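PDB 4XSO: Alr3699 protein from Nostoc sp., which is of undetermined specific function but has the GT-B architecture of a glycosyltransferase, two Rossmann-like domains joined in one chain. Local coordinates for residues K8-D13 and A88-T93; K106-G111 and R120-H125; I223-L228 and K252-Q257; P309-K314 and Q337-I342. One frame throughout, in Å; residues are numbered along the deposited sequence.

Contact 1 (K8-D13 and A88-T93); sequences KILFLD and AKVVQT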
loop_
_atom_site.group_PDB
_atom_site.type_symbol
_atom_site.label_atom_id
_atom_site.label_comp_id
_atom_site.label_asym_id
_atom_site.label_seq_id
_atom_site.Cartn_x
_atom_site.Cartn_y
_atom_site.Cartn_z
ATOM N N LYS A 8 -2.340 23.046 3.503
ATOM C CA LYS A 8 -1.733 22.585 2.239
ATOM C C LYS A 8 -2.385 21.308 1.756
ATOM O O LYS A 8 -2.562 20.333 2.548
ATOM C CB LYS A 8 -0.238 22.352 2.395
ATOM C CG LYS A 8 0.512 23.598 2.851
ATOM C CD LYS A 8 2.003 23.311 3.092
ATOM C CE LYS A 8 2.811 23.345 1.794
ATOM N NZ LYS A 8 4.098 22.568 1.826
ATOM N N ILE A 9 -2.749 21.297 0.469
ATOM C CA ILE A 9 -3.410 20.138 -0.109
ATOM C C ILE A 9 -2.547 19.399 -1.075
ATOM O O ILE A 9 -1.959 20.037 -1.972
ATOM C CB ILE A 9 -4.724 20.517 -0.822
ATOM C CG1 ILE A 9 -5.628 21.307 0.094
ATOM C CG2 ILE A 9 -5.413 19.258 -1.415
ATOM C CD1 ILE A 9 -7.024 21.581 -0.511
ATOM N N LEU A 10 -2.495 18.066 -0.916
ATOM C CA LEU A 10 -1.937 17.243 -1.875
ATOM C C LEU A 10 -3.097 16.566 -2.653
ATOM O O LEU A 10 -3.792 15.691 -2.129
ATOM C CB LEU A 10 -0.899 16.229 -1.232
ATOM C CG LEU A 10 -0.484 15.120 -2.236
ATOM C CD1 LEU A 10 0.359 15.683 -3.351
ATOM C CD2 LEU A 10 0.272 13.946 -1.609
ATOM N N PHE A 11 -3.273 16.983 -3.887
ATOM C CA PHE A 11 -4.300 16.481 -4.800
ATOM C C PHE A 11 -3.612 15.364 -5.504
ATOM O O PHE A 11 -2.417 15.498 -5.839
ATOM C CB PHE A 11 -4.761 17.519 -5.841
ATOM C CG PHE A 11 -5.520 18.698 -5.279
ATOM C CD1 PHE A 11 -6.893 18.613 -5.027
ATOM C CD2 PHE A 11 -4.868 19.906 -5.021
ATOM C CE1 PHE A 11 -7.593 19.680 -4.521
ATOM C CE2 PHE A 11 -5.618 21.017 -4.638
ATOM C CZ PHE A 11 -6.948 20.905 -4.331
ATOM N N LEU A 12 -4.354 14.282 -5.724
ATOM C CA LEU A 12 -3.860 13.148 -6.447
ATOM C C LEU A 12 -4.788 12.733 -7.550
ATOM O O LEU A 12 -6.023 12.675 -7.403
ATOM C CB LEU A 12 -3.702 11.938 -5.490
ATOM C CG LEU A 12 -2.653 11.996 -4.423
ATOM C CD1 LEU A 12 -2.765 10.733 -3.533
ATOM C CD2 LEU A 12 -1.285 12.078 -5.099
ATOM N N ASP A 13 -4.215 12.400 -8.694
ATOM C CA ASP A 13 -5.051 12.057 -9.827
ATOM C C ASP A 13 -4.309 11.077 -10.749
ATOM O O ASP A 13 -3.171 11.298 -11.106
ATOM C CB ASP A 13 -5.509 13.325 -10.545
ATOM C CG ASP A 13 -6.561 13.059 -11.630
ATOM O OD1 ASP A 13 -6.283 12.263 -12.575
ATOM O OD2 ASP A 13 -7.652 13.708 -11.604
ATOM N N ALA A 88 5.519 4.898 -1.591
ATOM C CA ALA A 88 6.475 5.499 -0.705
ATOM C C ALA A 88 6.785 6.954 -1.037
ATOM O O ALA A 88 6.988 7.773 -0.148
ATOM C CB ALA A 88 7.757 4.698 -0.746
ATOM N N LYS A 89 6.865 7.261 -2.327
ATOM C CA LYS A 89 6.947 8.648 -2.765
ATOM C C LYS A 89 5.737 9.516 -2.361
ATOM O O LYS A 89 5.896 10.674 -1.863
ATOM C CB LYS A 89 7.103 8.656 -4.284
ATOM C CG LYS A 89 8.473 8.216 -4.744
ATOM C CD LYS A 89 8.399 7.759 -6.198
ATOM C CE LYS A 89 9.744 7.293 -6.750
ATOM N NZ LYS A 89 9.573 6.747 -8.123
ATOM N N VAL A 90 4.541 8.963 -2.573
ATOM C CA VAL A 90 3.315 9.657 -2.234
ATOM C C VAL A 90 3.315 9.921 -0.703
ATOM O O VAL A 90 3.108 11.043 -0.244
ATOM C CB VAL A 90 2.059 8.892 -2.719
ATOM C CG1 VAL A 90 0.783 9.559 -2.220
ATOM C CG2 VAL A 90 1.979 8.837 -4.233
ATOM N N VAL A 91 3.634 8.898 0.083
ATOM C CA VAL A 91 3.663 9.040 1.551
ATOM C C VAL A 91 4.615 10.108 2.016
ATOM O O VAL A 91 4.308 10.869 2.897
ATOM C CB VAL A 91 4.088 7.747 2.248
ATOM C CG1 VAL A 91 4.277 7.991 3.749
ATOM C CG2 VAL A 91 3.121 6.621 1.963
ATOM N N GLN A 92 5.799 10.083 1.455
ATOM C CA GLN A 92 6.871 10.994 1.772
ATOM C C GLN A 92 6.413 12.403 1.415
ATOM O O GLN A 92 6.526 13.285 2.211
ATOM C CB GLN A 92 8.094 10.608 0.933
ATOM C CG GLN A 92 9.437 10.982 1.514
ATOM C CD GLN A 92 9.760 12.442 1.409
ATOM O OE1 GLN A 92 9.701 13.023 0.326
ATOM N NE2 GLN A 92 10.162 13.047 2.536
ATOM N N THR A 93 5.800 12.589 0.240
ATOM C CA THR A 93 5.256 13.900 -0.134
ATOM C C THR A 93 4.167 14.440 0.854
ATOM O O THR A 93 4.218 15.615 1.361
ATOM C CB THR A 93 4.783 13.837 -1.559
ATOM O OG1 THR A 93 5.929 13.574 -2.372
ATOM C CG2 THR A 93 4.205 15.141 -2.014
#

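Contact 2 (K106-G111 and R120-H125); sequences KALVVG and RPLVYH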
loop_
_atom_site.group_PDB
_atom_site.type_symbol
_atom_site.label_atom_id
_atom_site.label_comp_id
_atom_site.label_asym_id
_atom_site.label_seq_id
_atom_site.Cartn_x
_atom_site.Cartn_y
_atom_site.Cartn_z
ATOM N N LYS A 106 -7.750 5.018 -8.658
ATOM C CA LYS A 106 -6.408 4.648 -8.256
ATOM C C LYS A 106 -5.762 5.657 -7.307
ATOM O O LYS A 106 -4.873 5.301 -6.491
ATOM C CB LYS A 106 -5.522 4.549 -9.483
ATOM C CG LYS A 106 -6.062 3.638 -10.618
ATOM C CD LYS A 106 -4.883 3.084 -11.417
ATOM C CE LYS A 106 -5.129 3.013 -12.904
ATOM N NZ LYS A 106 -5.872 1.786 -13.263
ATOM N N ALA A 107 -6.156 6.918 -7.400
ATOM C CA ALA A 107 -5.552 7.928 -6.480
ATOM C C ALA A 107 -6.118 7.663 -5.110
ATOM O O ALA A 107 -5.445 7.858 -4.070
ATOM C CB ALA A 107 -5.834 9.356 -6.926
ATOM N N LEU A 108 -7.356 7.160 -5.074
ATOM C CA LEU A 108 -8.029 6.841 -3.805
ATOM C C LEU A 108 -7.338 5.612 -3.121
ATOM O O LEU A 108 -7.056 5.590 -1.924
ATOM C CB LEU A 108 -9.572 6.628 -3.986
ATOM C CG LEU A 108 -10.033 5.971 -2.682
ATOM C CD1 LEU A 108 -10.267 7.045 -1.631
ATOM C CD2 LEU A 108 -11.167 5.041 -2.921
ATOM N N VAL A 109 -6.941 4.647 -3.909
ATOM C CA VAL A 109 -6.219 3.502 -3.347
ATOM C C VAL A 109 -4.885 3.900 -2.733
ATOM O O VAL A 109 -4.598 3.692 -1.543
ATOM C CB VAL A 109 -6.107 2.413 -4.434
ATOM C CG1 VAL A 109 -5.255 1.279 -3.951
ATOM C CG2 VAL A 109 -7.515 1.931 -4.779
ATOM N N VAL A 110 -4.076 4.560 -3.537
ATOM C CA VAL A 110 -2.801 5.034 -3.068
ATOM C C VAL A 110 -2.975 6.090 -2.001
ATOM O O VAL A 110 -2.257 6.122 -1.013
ATOM C CB VAL A 110 -1.971 5.600 -4.262
ATOM C CG1 VAL A 110 -0.723 6.326 -3.779
ATOM C CG2 VAL A 110 -1.651 4.515 -5.267
ATOM N N GLY A 111 -3.912 6.998 -2.197
ATOM C CA GLY A 111 -4.105 8.060 -1.206
ATOM C C GLY A 111 -4.556 7.521 0.149
ATOM O O GLY A 111 -4.230 8.071 1.187
ATOM N N ARG A 120 -2.530 11.767 7.691
ATOM C CA ARG A 120 -3.190 12.961 7.144
ATOM C C ARG A 120 -4.614 12.620 6.714
ATOM O O ARG A 120 -4.844 11.551 6.195
ATOM C CB ARG A 120 -2.402 13.424 5.907
ATOM C CG ARG A 120 -0.933 13.690 6.172
ATOM C CD ARG A 120 -0.805 14.993 6.957
ATOM N NE ARG A 120 0.602 15.390 7.157
ATOM C CZ ARG A 120 1.287 15.260 8.295
ATOM N NH1 ARG A 120 0.760 14.665 9.377
ATOM N NH2 ARG A 120 2.534 15.722 8.339
ATOM N N PRO A 121 -5.576 13.517 6.954
ATOM C CA PRO A 121 -6.926 13.152 6.480
ATOM C C PRO A 121 -7.013 13.036 4.926
ATOM O O PRO A 121 -6.187 13.555 4.201
ATOM C CB PRO A 121 -7.801 14.280 6.979
ATOM C CG PRO A 121 -6.833 15.433 7.275
ATOM C CD PRO A 121 -5.516 14.825 7.622
ATOM N N LEU A 122 -8.038 12.349 4.475
ATOM C CA LEU A 122 -8.242 12.044 3.094
ATOM C C LEU A 122 -9.678 12.434 2.723
ATOM O O LEU A 122 -10.655 12.132 3.437
ATOM C CB LEU A 122 -8.058 10.564 2.904
ATOM C CG LEU A 122 -8.482 9.935 1.584
ATOM C CD1 LEU A 122 -7.497 10.349 0.520
ATOM C CD2 LEU A 122 -8.607 8.382 1.680
ATOM N N VAL A 123 -9.756 13.063 1.567
ATOM C CA VAL A 123 -10.981 13.376 0.866
ATOM C C VAL A 123 -10.902 12.668 -0.453
ATOM O O VAL A 123 -9.878 12.680 -1.115
ATOM C CB VAL A 123 -11.119 14.887 0.564
ATOM C CG1 VAL A 123 -12.374 15.082 -0.256
ATOM C CG2 VAL A 123 -11.181 15.723 1.863
ATOM N N TYR A 124 -11.973 12.003 -0.806
ATOM C CA TYR A 124 -12.157 11.406 -2.074
ATOM C C TYR A 124 -13.251 12.207 -2.831
ATOM O O TYR A 124 -14.351 12.326 -2.354
ATOM C CB TYR A 124 -12.668 9.981 -1.864
ATOM C CG TYR A 124 -12.989 9.142 -3.096
ATOM C CD1 TYR A 124 -12.362 9.334 -4.278
ATOM C CD2 TYR A 124 -13.912 8.075 -3.002
ATOM C CE1 TYR A 124 -12.633 8.532 -5.372
ATOM C CE2 TYR A 124 -14.203 7.265 -4.081
ATOM C CZ TYR A 124 -13.543 7.502 -5.261
ATOM O OH TYR A 124 -13.751 6.695 -6.354
ATOM N N HIS A 125 -12.912 12.738 -3.988
ATOM C CA HIS A 125 -13.885 13.362 -4.891
ATOM C C HIS A 125 -14.211 12.428 -5.979
ATOM O O HIS A 125 -13.333 12.077 -6.756
ATOM C CB HIS A 125 -13.278 14.602 -5.490
ATOM C CG HIS A 125 -14.281 15.491 -6.105
ATOM N ND1 HIS A 125 -14.178 16.850 -6.030
ATOM C CD2 HIS A 125 -15.423 15.225 -6.789
ATOM C CE1 HIS A 125 -15.195 17.398 -6.668
ATOM N NE2 HIS A 125 -15.960 16.437 -7.145
#

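Contact 3 (I223-L228 and K252-Q257); sequences ILIDAL and KELHQQ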
loop_
_atom_site.group_PDB
_atom_site.type_symbol
_atom_site.label_atom_id
_atom_site.label_comp_id
_atom_site.label_asym_id
_atom_site.label_seq_id
_atom_site.Cartn_x
_atom_site.Cartn_y
_atom_site.Cartn_z
ATOM N N ILE A 223 -27.152 8.801 -33.005
ATOM C CA ILE A 223 -28.542 9.054 -32.611
ATOM C C ILE A 223 -29.015 10.430 -33.151
ATOM O O ILE A 223 -30.094 10.518 -33.699
ATOM C CB ILE A 223 -28.698 8.995 -31.050
ATOM C CG1 ILE A 223 -28.117 7.703 -30.474
ATOM C CG2 ILE A 223 -30.157 9.194 -30.615
ATOM C CD1 ILE A 223 -28.948 6.491 -30.859
ATOM N N LEU A 224 -28.194 11.501 -33.002
ATOM C CA LEU A 224 -28.511 12.788 -33.598
ATOM C C LEU A 224 -28.687 12.650 -35.122
ATOM O O LEU A 224 -29.590 13.238 -35.702
ATOM C CB LEU A 224 -27.455 13.868 -33.220
ATOM C CG LEU A 224 -27.622 15.241 -33.897
ATOM C CD1 LEU A 224 -28.944 15.854 -33.494
ATOM C CD2 LEU A 224 -26.470 16.170 -33.478
ATOM N N ILE A 225 -27.772 11.933 -35.763
ATOM C CA ILE A 225 -27.818 11.708 -37.213
ATOM C C ILE A 225 -29.136 10.973 -37.611
ATOM O O ILE A 225 -29.834 11.490 -38.468
ATOM C CB ILE A 225 -26.526 11.012 -37.700
ATOM C CG1 ILE A 225 -25.333 11.960 -37.466
ATOM C CG2 ILE A 225 -26.644 10.663 -39.171
ATOM C CD1 ILE A 225 -24.013 11.248 -37.378
ATOM N N ASP A 226 -29.528 9.885 -36.914
ATOM C CA ASP A 226 -30.833 9.251 -37.206
ATOM C C ASP A 226 -31.994 10.230 -37.004
ATOM O O ASP A 226 -32.876 10.350 -37.840
ATOM C CB ASP A 226 -31.071 8.053 -36.324
ATOM C CG ASP A 226 -30.287 6.832 -36.736
ATOM O OD1 ASP A 226 -29.893 6.764 -37.895
ATOM O OD2 ASP A 226 -30.049 5.937 -35.870
ATOM N N ALA A 227 -31.962 11.023 -35.932
ATOM C CA ALA A 227 -33.013 12.018 -35.762
ATOM C C ALA A 227 -33.012 13.067 -36.887
ATOM O O ALA A 227 -34.065 13.559 -37.275
ATOM C CB ALA A 227 -32.890 12.711 -34.409
ATOM N N LEU A 228 -31.853 13.444 -37.418
ATOM C CA LEU A 228 -31.822 14.461 -38.471
ATOM C C LEU A 228 -32.619 13.986 -39.693
ATOM O O LEU A 228 -33.319 14.755 -40.329
ATOM C CB LEU A 228 -30.369 14.750 -38.876
ATOM C CG LEU A 228 -30.027 16.222 -39.077
ATOM C CD1 LEU A 228 -30.509 17.036 -37.894
ATOM C CD2 LEU A 228 -28.523 16.421 -39.259
ATOM N N LYS A 252 -15.628 6.187 -39.169
ATOM C CA LYS A 252 -16.049 5.496 -40.423
ATOM C C LYS A 252 -17.559 5.186 -40.465
ATOM O O LYS A 252 -18.229 5.475 -41.444
ATOM C CB LYS A 252 -15.274 4.173 -40.586
ATOM C CG LYS A 252 -15.470 3.463 -41.931
ATOM C CD LYS A 252 -15.046 1.996 -41.883
ATOM C CE LYS A 252 -16.140 1.153 -41.212
ATOM N NZ LYS A 252 -15.570 0.085 -40.348
ATOM N N GLU A 253 -18.088 4.624 -39.394
ATOM C CA GLU A 253 -19.514 4.302 -39.303
ATOM C C GLU A 253 -20.382 5.580 -39.385
ATOM O O GLU A 253 -21.416 5.613 -40.081
ATOM C CB GLU A 253 -19.759 3.472 -38.054
ATOM C CG GLU A 253 -21.172 2.902 -37.909
ATOM C CD GLU A 253 -21.940 3.480 -36.700
ATOM O OE1 GLU A 253 -22.845 4.352 -36.905
ATOM O OE2 GLU A 253 -21.615 3.071 -35.545
ATOM N N LEU A 254 -19.943 6.675 -38.764
ATOM C CA LEU A 254 -20.754 7.907 -38.817
ATOM C C LEU A 254 -20.806 8.406 -40.216
ATOM O O LEU A 254 -21.870 8.781 -40.701
ATOM C CB LEU A 254 -20.189 9.074 -37.949
ATOM C CG LEU A 254 -20.155 8.794 -36.472
ATOM C CD1 LEU A 254 -19.637 10.017 -35.733
ATOM C CD2 LEU A 254 -21.552 8.366 -36.016
ATOM N N HIS A 255 -19.641 8.503 -40.845
ATOM C CA HIS A 255 -19.576 8.995 -42.230
ATOM C C HIS A 255 -20.466 8.197 -43.182
ATOM O O HIS A 255 -21.145 8.765 -44.063
ATOM C CB HIS A 255 -18.120 9.004 -42.713
ATOM C CG HIS A 255 -17.295 10.157 -42.181
ATOM N ND1 HIS A 255 -17.614 11.469 -42.427
ATOM C CD2 HIS A 255 -16.082 10.184 -41.586
ATOM C CE1 HIS A 255 -16.687 12.271 -41.933
ATOM N NE2 HIS A 255 -15.741 11.515 -41.413
ATOM N N GLN A 256 -20.530 6.888 -42.955
ATOM C CA GLN A 256 -21.258 6.005 -43.879
ATOM C C GLN A 256 -22.709 6.192 -43.641
ATOM O O GLN A 256 -23.507 6.334 -44.587
ATOM C CB GLN A 256 -20.910 4.539 -43.619
ATOM C CG GLN A 256 -19.429 4.238 -43.875
ATOM C CD GLN A 256 -19.159 2.757 -44.123
ATOM O OE1 GLN A 256 -18.824 2.000 -43.196
ATOM N NE2 GLN A 256 -19.332 2.333 -45.379
ATOM N N GLN A 257 -23.055 6.245 -42.345
ATOM C CA GLN A 257 -24.433 6.471 -41.921
ATOM C C GLN A 257 -24.953 7.760 -42.588
ATOM O O GLN A 257 -26.048 7.790 -43.194
ATOM C CB GLN A 257 -24.535 6.583 -40.358
ATOM C CG GLN A 257 -25.935 6.913 -39.835
ATOM C CD GLN A 257 -26.020 7.222 -38.342
ATOM O OE1 GLN A 257 -25.019 7.416 -37.689
ATOM N NE2 GLN A 257 -27.233 7.295 -37.816
#

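Contact 4 (P309-K314 and Q337-I342); sequences PVVAAK and QELANI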
loop_
_atom_site.group_PDB
_atom_site.type_symbol
_atom_site.label_atom_id
_atom_site.label_comp_id
_atom_site.label_asym_id
_atom_site.label_seq_id
_atom_site.Cartn_x
_atom_site.Cartn_y
_atom_site.Cartn_z
ATOM N N PRO A 309 -31.293 26.497 -25.755
ATOM C CA PRO A 309 -32.111 25.320 -25.492
ATOM C C PRO A 309 -31.183 24.108 -25.530
ATOM O O PRO A 309 -30.271 24.048 -26.389
ATOM C CB PRO A 309 -33.005 25.252 -26.718
ATOM C CG PRO A 309 -32.973 26.606 -27.340
ATOM C CD PRO A 309 -31.579 27.063 -27.101
ATOM N N VAL A 310 -31.391 23.179 -24.625
ATOM C CA VAL A 310 -30.605 21.997 -24.559
ATOM C C VAL A 310 -31.507 20.770 -24.447
ATOM O O VAL A 310 -32.496 20.762 -23.682
ATOM C CB VAL A 310 -29.585 22.054 -23.424
ATOM C CG1 VAL A 310 -30.268 22.028 -22.051
ATOM C CG2 VAL A 310 -28.617 20.894 -23.523
ATOM N N VAL A 311 -31.150 19.718 -25.173
ATOM C CA VAL A 311 -31.843 18.457 -25.106
ATOM C C VAL A 311 -30.807 17.480 -24.666
ATOM O O VAL A 311 -29.719 17.509 -25.167
ATOM C CB VAL A 311 -32.492 18.022 -26.489
ATOM C CG1 VAL A 311 -31.542 18.007 -27.623
ATOM C CG2 VAL A 311 -33.143 16.632 -26.357
ATOM N N ALA A 312 -31.129 16.654 -23.685
ATOM C CA ALA A 312 -30.231 15.648 -23.164
ATOM C C ALA A 312 -30.846 14.285 -23.021
ATOM O O ALA A 312 -32.059 14.121 -22.960
ATOM C CB ALA A 312 -29.697 16.065 -21.796
ATOM N N ALA A 313 -29.976 13.305 -22.882
ATOM C CA ALA A 313 -30.438 11.929 -22.728
ATOM C C ALA A 313 -30.793 11.760 -21.259
ATOM O O ALA A 313 -30.050 12.227 -20.396
ATOM C CB ALA A 313 -29.349 10.948 -23.190
ATOM N N LYS A 314 -31.973 11.207 -20.977
ATOM C CA LYS A 314 -32.485 11.040 -19.631
ATOM C C LYS A 314 -31.857 9.842 -18.905
ATOM O O LYS A 314 -32.457 8.744 -18.825
ATOM C CB LYS A 314 -33.992 10.902 -19.674
ATOM C CG LYS A 314 -34.649 11.054 -18.331
ATOM C CD LYS A 314 -36.168 10.883 -18.351
ATOM C CE LYS A 314 -36.686 10.661 -16.923
ATOM N NZ LYS A 314 -37.856 11.524 -16.596
ATOM N N GLN A 337 -36.287 9.075 -32.497
ATOM C CA GLN A 337 -37.528 9.744 -32.876
ATOM C C GLN A 337 -37.975 10.748 -31.806
ATOM O O GLN A 337 -38.546 11.803 -32.115
ATOM C CB GLN A 337 -38.671 8.763 -33.217
ATOM C CG GLN A 337 -39.949 9.521 -33.621
ATOM C CD GLN A 337 -39.864 10.114 -35.021
ATOM O OE1 GLN A 337 -39.581 9.386 -35.971
ATOM N NE2 GLN A 337 -40.111 11.445 -35.163
ATOM N N GLU A 338 -37.748 10.420 -30.552
ATOM C CA GLU A 338 -38.081 11.334 -29.470
ATOM C C GLU A 338 -37.190 12.601 -29.578
ATOM O O GLU A 338 -37.666 13.766 -29.392
ATOM C CB GLU A 338 -37.943 10.597 -28.153
ATOM C CG GLU A 338 -38.413 11.344 -26.921
ATOM C CD GLU A 338 -38.285 10.502 -25.645
ATOM O OE1 GLU A 338 -38.003 9.264 -25.693
ATOM O OE2 GLU A 338 -38.491 11.096 -24.582
ATOM N N LEU A 339 -35.936 12.398 -29.969
ATOM C CA LEU A 339 -35.001 13.549 -30.153
ATOM C C LEU A 339 -35.511 14.430 -31.294
ATOM O O LEU A 339 -35.501 15.655 -31.201
ATOM C CB LEU A 339 -33.572 13.034 -30.425
ATOM C CG LEU A 339 -32.519 14.064 -30.850
ATOM C CD1 LEU A 339 -32.438 15.209 -29.823
ATOM C CD2 LEU A 339 -31.181 13.358 -30.983
ATOM N N ALA A 340 -36.034 13.813 -32.367
ATOM C CA ALA A 340 -36.519 14.586 -33.515
ATOM C C ALA A 340 -37.757 15.376 -33.138
ATOM O O ALA A 340 -37.973 16.544 -33.574
ATOM C CB ALA A 340 -36.809 13.688 -34.714
ATOM N N ASN A 341 -38.593 14.767 -32.335
ATOM C CA ASN A 341 -39.778 15.459 -31.874
ATOM C C ASN A 341 -39.421 16.725 -31.100
ATOM O O ASN A 341 -40.052 17.784 -31.290
ATOM C CB ASN A 341 -40.577 14.565 -30.952
ATOM C CG ASN A 341 -41.297 13.448 -31.689
ATOM O OD1 ASN A 341 -41.460 13.456 -32.903
ATOM N ND2 ASN A 341 -41.788 12.518 -30.932
ATOM N N ILE A 342 -38.390 16.639 -30.257
ATOM C CA ILE A 342 -37.902 17.852 -29.571
ATOM C C ILE A 342 -37.423 18.871 -30.537
ATOM O O ILE A 342 -37.713 20.069 -30.406
ATOM C CB ILE A 342 -36.770 17.526 -28.566
ATOM C CG1 ILE A 342 -37.315 16.672 -27.426
ATOM C CG2 ILE A 342 -36.164 18.806 -28.003
ATOM C CD1 ILE A 342 -38.620 17.230 -26.803
#

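Contact 1 (K8-D13 and A88-T93)
In the Rossmann-like N-terminal domain, Leu-10 and Leu-12 of the inner strand 9-13 meet Val-90 and Thr-93 of helix 85-95, one of the helices covering a face of the parallel sheet. Over residues 88-93 the helix runs roughly antiparallel to strand 9-13, the segment axes 10.7 Å apart at their closest. Leu-10 spreads its fork around one methyl: Thr-93 CG2 lies 4.1 Å from Leu-10 CD1 and equally far from CD2, the two side chains crossing at about a right angle. One turn back along the helix, Val-90 CG1 rests 4.0 Å from Leu-12 CD1. Thr-93 suits this boundary because it is two-faced. Its CG2 stands anti to the backbone N and enters the apolar layer, while its hydroxyl (chi1 -63°) turns back to Lys-89 O at 2.9 Å from OG1. That carbonyl also accepts Thr-93 N, and the two donors reach it from opposite faces of its plane. Beyond the strand, Phe-11 packs on helix 20-29, which covers the other face of the sheet. Methyl groups supply nearly all of the contact, so it rests mainly on dispersion and exclusion of water, with the one threonine hydroxyl satisfied within its own helix.

Contact 2 (K106-G111 and R120-H125)
Leu-108 lies over one face of the Tyr-124 ring and contributes the largest share of the contact between helix 105-118 and strand 122-126. Its CB sits 4.1 Å from the ring centroid, 21° off the normal, a CH-pi contact, while the two methyls spread along the same face: Leu-108 CD1 is 3.7 Å from Tyr-124 CG, and Leu-108 CD2 is 3.9 Å from Tyr-124 CE2. With CG anti to the backbone N (chi1 166°), Leu-108 lays its fork across the ring. Leu-108 CD1 also touches Leu-122 CD2 at 3.9 Å, and so bridges two residues of the strand. The other methyl of Leu-122, CD1, comes 4.0 Å from Gly-111 O; with no side chain at glycine, the leucine lies directly against helix backbone. Farther out, Ala-147 of helix 137-150 touches both Leu-108 and Tyr-124, and backbone bonds to Ser-152 and Leu-153 hold the strand in the sheet. Val-109, pointing away from the strand, packs on helix 137-150 and on Leu-80 of the second subunit. Within this beta-alpha-beta unit an aromatic face is matched by aliphatic C-H groups, which implies a buried joint held by dispersion and CH-pi contact, with no polar bond between the two segments.

Contact 3 (I223-L228 and K252-Q257)
The flat amide of Gln-257 is laid over Ile-225 and turned to meet Asp-226. On one face of the amide, Ile-225 CG2 sits almost directly above Gln-257 CD, 3.6 Å from it. Ile-225 CB lies over the same face, 3.9 Å from Gln-257 CD. At the nitrogen end, Gln-257 NE2 donates to Asp-226 OD1 over 2.7 Å. The acceptor lies close to the amide plane, but the bond is bent, with an N-H...O angle of 130°. Seen from the aspartate the approach is different: the nitrogen comes from above the carboxylate, 68° out of its plane, and the two flat groups stand steeply inclined to each other. Gln-257 NE2 also donates to His-222 O, so two acceptors of helix 221-228 fix the rotation of the amide. OE1, in contrast, is buried with no hydrogen-bonding partner in the model. An extended chain, with CG anti to the backbone N (chi1 176°), carries the amide across the gap between the helices, a span for which glutamine is long enough. Beside this polar bridge Ile-225 CD1 meets Leu-254 CD2 at 4.0 Å, two slender aliphatic tips crossing at about a right angle. Leu-224 and Leu-228 instead reach strand 235-240, and Ala-227 packs on helix 336-348. Segments 223-228 and 252-257 run parallel, their axes 10.7 Å apart at closest approach. Their helices, 221-228 and 248-260, each follow a strand of the same sheet: neighbouring helices side by side in a Rossmann-like alpha/beta domain, here the C-terminal half of the GT-B fold.

Contact 4 (P309-K314 and Q337-I342)
Val-311 points from strand 310-313 at helix 336-348, and every carbon of its side chain finds a partner there. CB comes first, 4.0 Å from Ile-342 CG2. From CB the side chain forks. CG1 stands between the backbone N and the carbonyl carbon (chi1 54°), the more crowded place for a valine methyl, and from there it meets Leu-339 CD1 at 3.7 Å. CG2, anti to the backbone N, touches both helix residues: it is 3.8 Å from Leu-339 CD1 and 4.1 Å from Ile-342 CG2. One leucine methyl therefore lies against both valine tips, while the isoleucine branch covers the valine nearer its root. A compact, beta-branched residue suits a strand position flanked on both sides: Val-311 also touches Leu-285 and Ala-287 on one adjoining strand and Thr-331 on the other. Leu-339 reaches it with a terminal methyl, Ile-342 with its short CG2 branch, the two residues three apart on the helix. Val-310 and Ala-312 face the other way, onto helix 298-305. A parallel sheet with apolar residues on both faces and helices over each is the three-layer alpha/beta sandwich of the Rossmann-like C-terminal domain of a GT-B protein.

The four contacts fall into two pairs, one in each half of the chain. Contacts 1 and 2 share the N-terminal sheet and touch, their centres about 9 Å apart: Leu-12 CD1 lies 3.8 Å from Gly-111 CA, and Val-90 CG2 3.7 Å from Val-110 CG1, so helices 85-95 and 105-118 pack together over the strands. Contacts 3 and 4, centres about 16 Å apart, meet mainly through Leu-339, whose CD2 is 3.8 Å from Leu-224 CA. Between pairs, centres lie about 38 to 45 Å apart on opposite sides of the chain's centre, and the nearest atoms of contacts in different pairs are about 20 Å apart (contacts 2 and 4), as expected of separate GT-B domains.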